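Local coordinates for secreted protein ESXB (Bacillus anthracis, PDB 4J11) that is a small WXG100-family protein that pairs with a second copy of itself and is probably exported by an ESX (type VII) secretion system, at residues 9-14 with 85-90; 16-21 with 78-83. All coordinates share one frame; numbering follows the deposited sequence. Where two conformers were deposited one is given.

Contact 1 (9-14 with 85-90); sequences ITPEEL and KFRNTD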
ATOM      1  N   ILE B   9     -19.974 -11.240  14.436  1.00  9.14           N
ATOM      2  CA  ILE B   9     -19.761 -11.041  13.008  1.00  9.51           C
ATOM      3  C   ILE B   9     -20.009 -12.343  12.244  1.00  8.55           C
ATOM      4  O   ILE B   9     -19.696 -13.433  12.734  1.00 12.89           O
ATOM      5  CB  ILE B   9     -18.334 -10.471  12.745  1.00 11.42           C
ATOM      6  CG1 ILE B   9     -18.169 -10.077  11.285  1.00 13.22           C
ATOM      7  CG2 ILE B   9     -17.234 -11.454  13.206  1.00 12.25           C
ATOM      8  CD1 ILE B   9     -17.009  -9.156  11.020  1.00 17.20           C
ATOM      9  N   THR B  10     -20.594 -12.226  11.057  1.00  8.12           N
ATOM     10  CA  THR B  10     -20.885 -13.395  10.232  1.00  7.05           C
ATOM     11  C   THR B  10     -19.684 -13.751   9.345  1.00  8.46           C
ATOM     12  O   THR B  10     -18.797 -12.911   9.097  1.00  7.96           O
ATOM     13  CB  THR B  10     -22.065 -13.121   9.296  1.00  7.69           C
ATOM     14  OG1 THR B  10     -21.726 -12.013   8.468  1.00  8.04           O
ATOM     15  CG2 THR B  10     -23.352 -12.823  10.067  1.00 10.54           C
ATOM     16  N   PRO B  11     -19.646 -15.003   8.847  1.00  7.17           N
ATOM     17  CA  PRO B  11     -18.587 -15.372   7.900  1.00  7.56           C
ATOM     18  C   PRO B  11     -18.544 -14.442   6.688  1.00  8.20           C
ATOM     19  O   PRO B  11     -17.464 -14.042   6.256  1.00  7.22           O
ATOM     20  CB  PRO B  11     -18.972 -16.797   7.480  1.00  9.36           C
ATOM     21  CG  PRO B  11     -19.725 -17.337   8.653  1.00 11.82           C
ATOM     22  CD  PRO B  11     -20.465 -16.164   9.244  1.00  8.92           C
ATOM     23  N   GLU B  12     -19.705 -14.068   6.167  1.00  8.38           N
ATOM     24  CA  GLU B  12     -19.771 -13.226   4.981  1.00  6.52           C
ATOM     25  C   GLU B  12     -19.201 -11.828   5.252  1.00  6.24           C
ATOM     26  O   GLU B  12     -18.590 -11.221   4.374  1.00  7.18           O
ATOM     27  CB  GLU B  12     -21.221 -13.148   4.492  1.00 10.31           C
ATOM     28  CG  GLU B  12     -21.798 -14.492   3.983  1.00 22.20           C
ATOM     29  CD  GLU B  12     -22.182 -15.528   5.069  1.00 28.71           C
ATOM     30  OE1 GLU B  12     -22.324 -15.217   6.283  1.00 15.14           O
ATOM     31  OE2 GLU B  12     -22.362 -16.703   4.679  1.00 38.30           O
ATOM     32  N   GLU B  13     -19.414 -11.309   6.460  1.00  6.31           N
ATOM     33  CA  GLU B  13     -18.824 -10.024   6.834  1.00  5.75           C
ATOM     34  C   GLU B  13     -17.302 -10.098   6.895  1.00  6.49           C
ATOM     35  O   GLU B  13     -16.598  -9.193   6.423  1.00  7.28           O
ATOM     36  CB  GLU B  13     -19.399  -9.521   8.154  1.00  7.70           C
ATOM     37  CG  GLU B  13     -20.735  -8.819   7.994  1.00 12.38           C
ATOM     38  CD  GLU B  13     -20.569  -7.515   7.262  1.00 15.90           C
ATOM     39  OE1 GLU B  13     -20.771  -7.478   6.025  1.00 12.66           O
ATOM     40  OE2 GLU B  13     -20.202  -6.517   7.922  1.00 14.78           O
ATOM     41  N   LEU B  14     -16.779 -11.176   7.480  1.00  6.97           N
ATOM     42  CA  LEU B  14     -15.329 -11.366   7.503  1.00  6.16           C
ATOM     43  C   LEU B  14     -14.755 -11.499   6.093  1.00  7.28           C
ATOM     44  O   LEU B  14     -13.678 -10.974   5.807  1.00  6.95           O
ATOM     45  CB  LEU B  14     -14.937 -12.578   8.357  1.00  6.26           C
ATOM     46  CG  LEU B  14     -15.166 -12.465   9.861  1.00  7.48           C
ATOM     47  CD1 LEU B  14     -14.967 -13.814  10.517  1.00 11.77           C
ATOM     48  CD2 LEU B  14     -14.196 -11.447  10.447  1.00 11.92           C
ATOM     49  N   LYS B  85     -14.113 -21.036  10.055  0.59 11.03           N
ATOM     50  CA  LYS B  85     -14.281 -21.626  11.379  0.59 12.28           C
ATOM     51  C   LYS B  85     -15.598 -21.201  12.029  0.59 11.83           C
ATOM     52  O   LYS B  85     -16.296 -22.025  12.629  0.59 13.19           O
ATOM     53  CB  LYS B  85     -13.106 -21.259  12.279  0.59 14.18           C
ATOM     54  CG  LYS B  85     -11.847 -22.073  12.029  0.59 16.59           C
ATOM     55  CD  LYS B  85     -10.660 -21.517  12.809  0.59 29.41           C
ATOM     56  CE  LYS B  85     -11.089 -20.798  14.089  0.59 31.32           C
ATOM     57  NZ  LYS B  85     -11.726 -21.682  15.106  0.59 35.31           N
ATOM     58  N   PHE B  86     -15.941 -19.921  11.910  1.00  9.66           N
ATOM     59  CA  PHE B  86     -17.183 -19.403  12.475  1.00  9.92           C
ATOM     60  C   PHE B  86     -18.401 -19.977  11.771  1.00 10.40           C
ATOM     61  O   PHE B  86     -19.460 -20.078  12.372  1.00  9.85           O
ATOM     62  CB  PHE B  86     -17.258 -17.879  12.345  1.00 10.33           C
ATOM     63  CG  PHE B  86     -16.373 -17.109  13.304  1.00 11.05           C
ATOM     64  CD1 PHE B  86     -15.570 -17.743  14.242  1.00 11.63           C
ATOM     65  CD2 PHE B  86     -16.363 -15.721  13.251  1.00  9.34           C
ATOM     66  CE1 PHE B  86     -14.767 -16.992  15.107  1.00 11.92           C
ATOM     67  CE2 PHE B  86     -15.574 -14.971  14.103  1.00 10.80           C
ATOM     68  CZ  PHE B  86     -14.783 -15.608  15.040  1.00  9.98           C
ATOM     69  N   ARG B  87     -18.253 -20.354  10.505  1.00  9.60           N
ATOM     70  CA  ARG B  87     -19.401 -20.795   9.708  1.00 10.72           C
ATOM     71  C   ARG B  87     -20.100 -21.989  10.324  1.00 12.45           C
ATOM     72  O   ARG B  87     -21.317 -22.122  10.236  1.00 11.52           O
ATOM     73  CB  ARG B  87     -18.949 -21.139   8.286  1.00 12.91           C
ATOM     74  CG  ARG B  87     -20.087 -21.344   7.304  1.00 14.40           C
ATOM     75  CD  ARG B  87     -19.563 -21.805   5.951  1.00 15.55           C
ATOM     76  NE  ARG B  87     -18.384 -21.062   5.526  1.00 20.44           N
ATOM     77  CZ  ARG B  87     -18.425 -19.875   4.928  1.00 19.59           C
ATOM     78  NH1 ARG B  87     -17.306 -19.275   4.570  1.00 17.25           N
ATOM     79  NH2 ARG B  87     -19.590 -19.290   4.689  1.00 20.73           N
ATOM     80  N   ASN B  88     -19.326 -22.851  10.971  1.00 13.55           N
ATOM     81  CA  ASN B  88     -19.875 -24.061  11.551  1.00 15.18           C
ATOM     82  C   ASN B  88     -20.890 -23.805  12.665  1.00 15.50           C
ATOM     83  O   ASN B  88     -21.706 -24.672  12.971  1.00 17.01           O
ATOM     84  CB  ASN B  88     -18.743 -24.973  12.029  1.00 25.42           C
ATOM     85  CG  ASN B  88     -17.764 -25.305  10.918  1.00 32.50           C
ATOM     86  OD1 ASN B  88     -18.020 -26.184  10.094  1.00 43.96           O
ATOM     87  ND2 ASN B  88     -16.641 -24.598  10.886  1.00 31.24           N
ATOM     88  N   THR B  89     -20.850 -22.619  13.268  1.00 11.97           N
ATOM     89  CA  THR B  89     -21.833 -22.279  14.300  1.00 12.31           C
ATOM     90  C   THR B  89     -22.673 -21.053  13.935  1.00 11.14           C
ATOM     91  O   THR B  89     -23.313 -20.441  14.793  1.00 12.49           O
ATOM     92  CB  THR B  89     -21.172 -22.085  15.685  1.00 13.69           C
ATOM     93  OG1 THR B  89     -20.112 -21.131  15.577  1.00 14.38           O
ATOM     94  CG2 THR B  89     -20.617 -23.414  16.207  1.00 16.96           C
ATOM     95  N   ASP B  90     -22.663 -20.695  12.658  1.00 11.59           N
ATOM     96  CA  ASP B  90     -23.440 -19.557  12.173  1.00 10.87           C
ATOM     97  C   ASP B  90     -24.704 -20.060  11.485  1.00 13.96           C
ATOM     98  O   ASP B  90     -24.627 -20.837  10.527  1.00 16.29           O
ATOM     99  CB  ASP B  90     -22.610 -18.713  11.197  1.00 11.44           C
ATOM    100  CG  ASP B  90     -23.314 -17.437  10.793  1.00 20.99           C
ATOM    101  OD1 ASP B  90     -23.153 -16.428  11.504  1.00 16.18           O
ATOM    102  OD2 ASP B  90     -24.035 -17.446   9.772  1.00 26.25           O
TER
HETATM  103  O   HOH W   1     -20.721 -16.112  12.761  1.00 14.90           O
HETATM  104  O   HOH W   2     -19.776 -17.169   3.025  1.00 23.30           O
HETATM  105  O   HOH W   3     -24.729 -15.540   8.015  1.00 25.42           O
HETATM  106  O   HOH W   4     -22.186 -19.328   5.456  1.00 33.97           O
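Ile-9 opens the contact by setting CG2 at the edge of the Phe-86 ring, 4.0 Å from CE2, while its carbonyl O is linked to Asp-90 OD1 through one water that donates to both; OD1 also accepts a hydrogen bond from Ser-1 N. Thr-10 is the N-cap of helix 11-43: its OG1 accepts from Glu-13 N, and CG2 brushes the Asp-90 carboxylate. Pro-11 wedges in with CG 3.6 Å from Arg-87 CA and CD against Asp-90 CG. Its CB sits 3.6 Å above the guanidinium plane of Arg-87, which a bend at chi3 (-44°) turns back over the proline. Glu-12 meets Arg-87 at the edge instead, in a long salt bridge (OE2 to NH2 3.8 Å) with the two planes 85° apart; two waters link the same atoms, and a third joins OE1 to Asp-90 OD2, probably easing the closeness of two like charges. Arg-87 NH1 also pairs with Glu-15 and Asp-84. Leu-14 brings CD1 within 3.6 Å of Phe-86 CD2, obliquely to the ring. Here the start of helix 11-43 meets the end of helix 48-87 at the open end of the hairpin, where Trp-46 of the second subunit packs on Leu-14 and Phe-86.

Contact 2 (16-21 with 78-83); sequences RIAGNF and DLKRIA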
ATOM      1  N   ARG B  16     -16.017 -10.108   3.427  1.00  7.00           N
ATOM      2  CA  ARG B  16     -16.059  -8.770   2.841  1.00  6.91           C
ATOM      3  C   ARG B  16     -14.836  -7.975   3.275  1.00  5.96           C
ATOM      4  O   ARG B  16     -14.158  -7.364   2.445  1.00  7.02           O
ATOM      5  CB  ARG B  16     -17.336  -8.041   3.261  1.00  8.63           C
ATOM      6  CG  ARG B  16     -17.405  -6.592   2.783  1.00  8.88           C
ATOM      7  CD  ARG B  16     -18.669  -5.889   3.316  1.00  9.45           C
ATOM      8  NE  ARG B  16     -18.682  -5.794   4.778  1.00 12.33           N
ATOM      9  CZ  ARG B  16     -17.951  -4.931   5.474  1.00 10.80           C
ATOM     10  NH1 ARG B  16     -17.130  -4.089   4.855  1.00 12.80           N
ATOM     11  NH2 ARG B  16     -18.032  -4.923   6.796  1.00 14.12           N
ATOM     12  N   ILE B  17     -14.547  -7.969   4.573  1.00  5.65           N
ATOM     13  CA  ILE B  17     -13.375  -7.253   5.052  1.00  7.21           C
ATOM     14  C   ILE B  17     -12.096  -7.838   4.426  1.00  5.94           C
ATOM     15  O   ILE B  17     -11.192  -7.090   4.019  1.00  7.06           O
ATOM     16  CB  ILE B  17     -13.321  -7.252   6.586  1.00  6.45           C
ATOM     17  CG1 ILE B  17     -14.520  -6.469   7.137  1.00  9.21           C
ATOM     18  CG2 ILE B  17     -12.004  -6.650   7.064  1.00  7.39           C
ATOM     19  CD1 ILE B  17     -14.668  -6.556   8.649  1.00  9.50           C
ATOM     20  N   ALA B  18     -12.030  -9.166   4.326  1.00  6.12           N
ATOM     21  CA  ALA B  18     -10.888  -9.828   3.694  1.00  8.17           C
ATOM     22  C   ALA B  18     -10.710  -9.339   2.259  1.00  8.54           C
ATOM     23  O   ALA B  18      -9.583  -9.158   1.806  1.00  6.14           O
ATOM     24  CB  ALA B  18     -11.059 -11.334   3.722  1.00  7.16           C
ATOM     25  N   GLY B  19     -11.816  -9.083   1.562  1.00  6.54           N
ATOM     26  CA  GLY B  19     -11.780  -8.570   0.196  1.00  6.59           C
ATOM     27  C   GLY B  19     -11.165  -7.187   0.153  1.00  8.96           C
ATOM     28  O   GLY B  19     -10.416  -6.866  -0.776  1.00  8.73           O
ATOM     29  N   ASN B  20     -11.477  -6.354   1.142  1.00  6.87           N
ATOM     30  CA  ASN B  20     -10.844  -5.040   1.229  1.00  7.55           C
ATOM     31  C   ASN B  20      -9.338  -5.154   1.354  1.00  7.97           C
ATOM     32  O   ASN B  20      -8.600  -4.382   0.733  1.00  8.66           O
ATOM     33  CB  ASN B  20     -11.397  -4.231   2.400  1.00  8.47           C
ATOM     34  CG  ASN B  20     -12.836  -3.852   2.200  1.00 14.41           C
ATOM     35  OD1 ASN B  20     -13.316  -3.786   1.065  1.00 18.71           O
ATOM     36  ND2 ASN B  20     -13.537  -3.584   3.291  1.00 13.13           N
ATOM     37  N   PHE B  21      -8.861  -6.092   2.171  1.00  6.25           N
ATOM     38  CA  PHE B  21      -7.417  -6.273   2.325  1.00  6.94           C
ATOM     39  C   PHE B  21      -6.763  -6.826   1.063  1.00  8.19           C
ATOM     40  O   PHE B  21      -5.682  -6.380   0.683  1.00  7.49           O
ATOM     41  CB  PHE B  21      -7.095  -7.122   3.565  1.00  7.26           C
ATOM     42  CG  PHE B  21      -7.120  -6.322   4.831  1.00  7.33           C
ATOM     43  CD1 PHE B  21      -8.306  -6.097   5.512  1.00  6.90           C
ATOM     44  CD2 PHE B  21      -5.954  -5.738   5.298  1.00  9.56           C
ATOM     45  CE1 PHE B  21      -8.322  -5.328   6.658  1.00  8.97           C
ATOM     46  CE2 PHE B  21      -5.961  -4.966   6.448  1.00 10.35           C
ATOM     47  CZ  PHE B  21      -7.136  -4.757   7.121  1.00  8.25           C
ATOM     48  N   ASP B  78      -6.087 -14.839   6.644  1.00  9.82           N
ATOM     49  CA  ASP B  78      -6.453 -15.218   8.000  1.00 10.72           C
ATOM     50  C   ASP B  78      -7.909 -14.880   8.327  1.00  9.23           C
ATOM     51  O   ASP B  78      -8.584 -15.642   9.029  1.00  9.92           O
ATOM     52  CB  ASP B  78      -5.518 -14.561   9.013  1.00 10.36           C
ATOM     53  CG  ASP B  78      -4.123 -15.140   8.986  1.00 14.71           C
ATOM     54  OD1 ASP B  78      -3.896 -16.157   8.295  1.00 17.91           O
ATOM     55  OD2 ASP B  78      -3.239 -14.580   9.670  1.00 19.79           O
ATOM     56  N   LEU B  79      -8.395 -13.735   7.855  1.00  8.50           N
ATOM     57  CA  LEU B  79      -9.815 -13.409   7.992  1.00  7.92           C
ATOM     58  C   LEU B  79     -10.698 -14.475   7.354  1.00  7.88           C
ATOM     59  O   LEU B  79     -11.708 -14.882   7.930  1.00  9.29           O
ATOM     60  CB  LEU B  79     -10.127 -12.046   7.377  1.00  9.06           C
ATOM     61  CG  LEU B  79      -9.643 -10.819   8.143  1.00  8.46           C
ATOM     62  CD1 LEU B  79      -9.715  -9.591   7.246  1.00  8.36           C
ATOM     63  CD2 LEU B  79     -10.462 -10.613   9.405  1.00 11.48           C
ATOM     64  N   LYS B  80     -10.314 -14.958   6.175  1.00  8.36           N
ATOM     65  CA  LYS B  80     -11.101 -15.974   5.490  1.00  8.77           C
ATOM     66  C   LYS B  80     -11.077 -17.316   6.229  1.00  9.51           C
ATOM     67  O   LYS B  80     -12.084 -18.031   6.271  1.00  9.84           O
ATOM     68  CB  LYS B  80     -10.625 -16.130   4.046  1.00  9.51           C
ATOM     69  CG  LYS B  80     -10.987 -14.944   3.137  1.00 10.38           C
ATOM     70  CD  LYS B  80     -10.249 -15.048   1.813  1.00 17.29           C
ATOM     71  CE  LYS B  80     -10.557 -13.901   0.885  1.00 23.11           C
ATOM     72  NZ  LYS B  80      -9.723 -14.027  -0.349  1.00 21.02           N
ATOM     73  N   ARG B  81      -9.933 -17.651   6.824  1.00  9.98           N
ATOM     74  CA  ARG B  81      -9.833 -18.874   7.616  1.00 11.01           C
ATOM     75  C   ARG B  81     -10.762 -18.807   8.816  1.00 11.42           C
ATOM     76  O   ARG B  81     -11.438 -19.785   9.146  1.00 12.40           O
ATOM     77  CB  ARG B  81      -8.393 -19.096   8.083  1.00 13.24           C
ATOM     78  CG  ARG B  81      -7.429 -19.524   6.983  1.00 20.60           C
ATOM     79  CD  ARG B  81      -6.051 -19.861   7.551  1.00 29.58           C
ATOM     80  NE  ARG B  81      -5.075 -20.088   6.490  1.00 34.20           N
ATOM     81  CZ  ARG B  81      -3.762 -19.959   6.642  1.00 43.98           C
ATOM     82  NH1 ARG B  81      -2.949 -20.178   5.617  1.00 46.27           N
ATOM     83  NH2 ARG B  81      -3.263 -19.602   7.818  1.00 48.72           N
ATOM     84  N   ILE B  82     -10.814 -17.643   9.456  1.00  9.97           N
ATOM     85  CA  ILE B  82     -11.697 -17.489  10.606  1.00 10.58           C
ATOM     86  C   ILE B  82     -13.153 -17.530  10.175  1.00  9.86           C
ATOM     87  O   ILE B  82     -14.000 -18.077  10.879  1.00  8.96           O
ATOM     88  CB  ILE B  82     -11.391 -16.199  11.362  1.00 10.48           C
ATOM     89  CG1 ILE B  82      -9.995 -16.301  11.968  1.00 18.26           C
ATOM     90  CG2 ILE B  82     -12.406 -15.971  12.474  1.00 11.64           C
ATOM     91  CD1 ILE B  82      -9.545 -15.045  12.654  1.00 21.70           C
ATOM     92  N   ALA B  83     -13.450 -16.965   9.010  1.00  8.54           N
ATOM     93  CA  ALA B  83     -14.800 -17.032   8.491  1.00  8.83           C
ATOM     94  C   ALA B  83     -15.236 -18.491   8.384  1.00  9.26           C
ATOM     95  O   ALA B  83     -16.345 -18.847   8.790  1.00  9.44           O
ATOM     96  CB  ALA B  83     -14.870 -16.349   7.137  1.00  9.12           C
TER
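Leu-79 and Ala-18 form the tight part of this contact, their CB atoms 3.8 Å apart; they are the pair whose CA atoms lie nearest across the two segments. The small Ala-18 side chain is consistent with a separation of 8.9 Å between the segment axes, whose N-to-C directions are 166° apart. With CG anti to its own carbonyl carbon (chi1 -73°), Leu-79 reaches across and inserts CD1 among three residues of helix 11-43: Ile-17 CG2 at 3.7 Å, Ala-18 CA at 3.7 Å, and Phe-21 CD1 more loosely at 4.1 Å. The leucine and phenylalanine side chains cross at about a right angle, with the methyl oblique to the ring. Phe-54 and Ile-39 of the second subunit pack on Leu-79 and Phe-21 respectively. The other flank is the more solvent-facing one. Partly exposed Lys-80 lays its aliphatic chain beside Ala-18, CG 3.7 Å from the alanine CB, and stays extended beyond CG. Just outside the segments, Ser-76 OG of helix 48-87 is hydrogen-bonded to Ala-18 O. Between the two segments themselves no hydrogen bond or salt bridge forms, and cohesion rests on the fit of apolar surfaces, with lysine methylenes extending the apolar strip.

Overall arrangement
Both contacts join helix 11-43 to helix 48-87 in one antiparallel hairpin, and they show how the chemistry of a helix pair shifts along its length. The centre of contact 2 is about 12 Å and that of contact 1 about 22 Å from the centre of the chain. Contact 2 is buried and almost wholly apolar; contact 1 is partly buried and mixes hydrophobic packing with charges and bridging waters as the helices give way to loop and turn. The two centres lie about 11 Å apart, and Leu-14 makes the join continuous, its CD1 3.8 Å from Ala-83 CA and its CD2 4.0 Å from Leu-79 CD2. The apolar seam within this chain also borders the second subunit, which packs against both contacts.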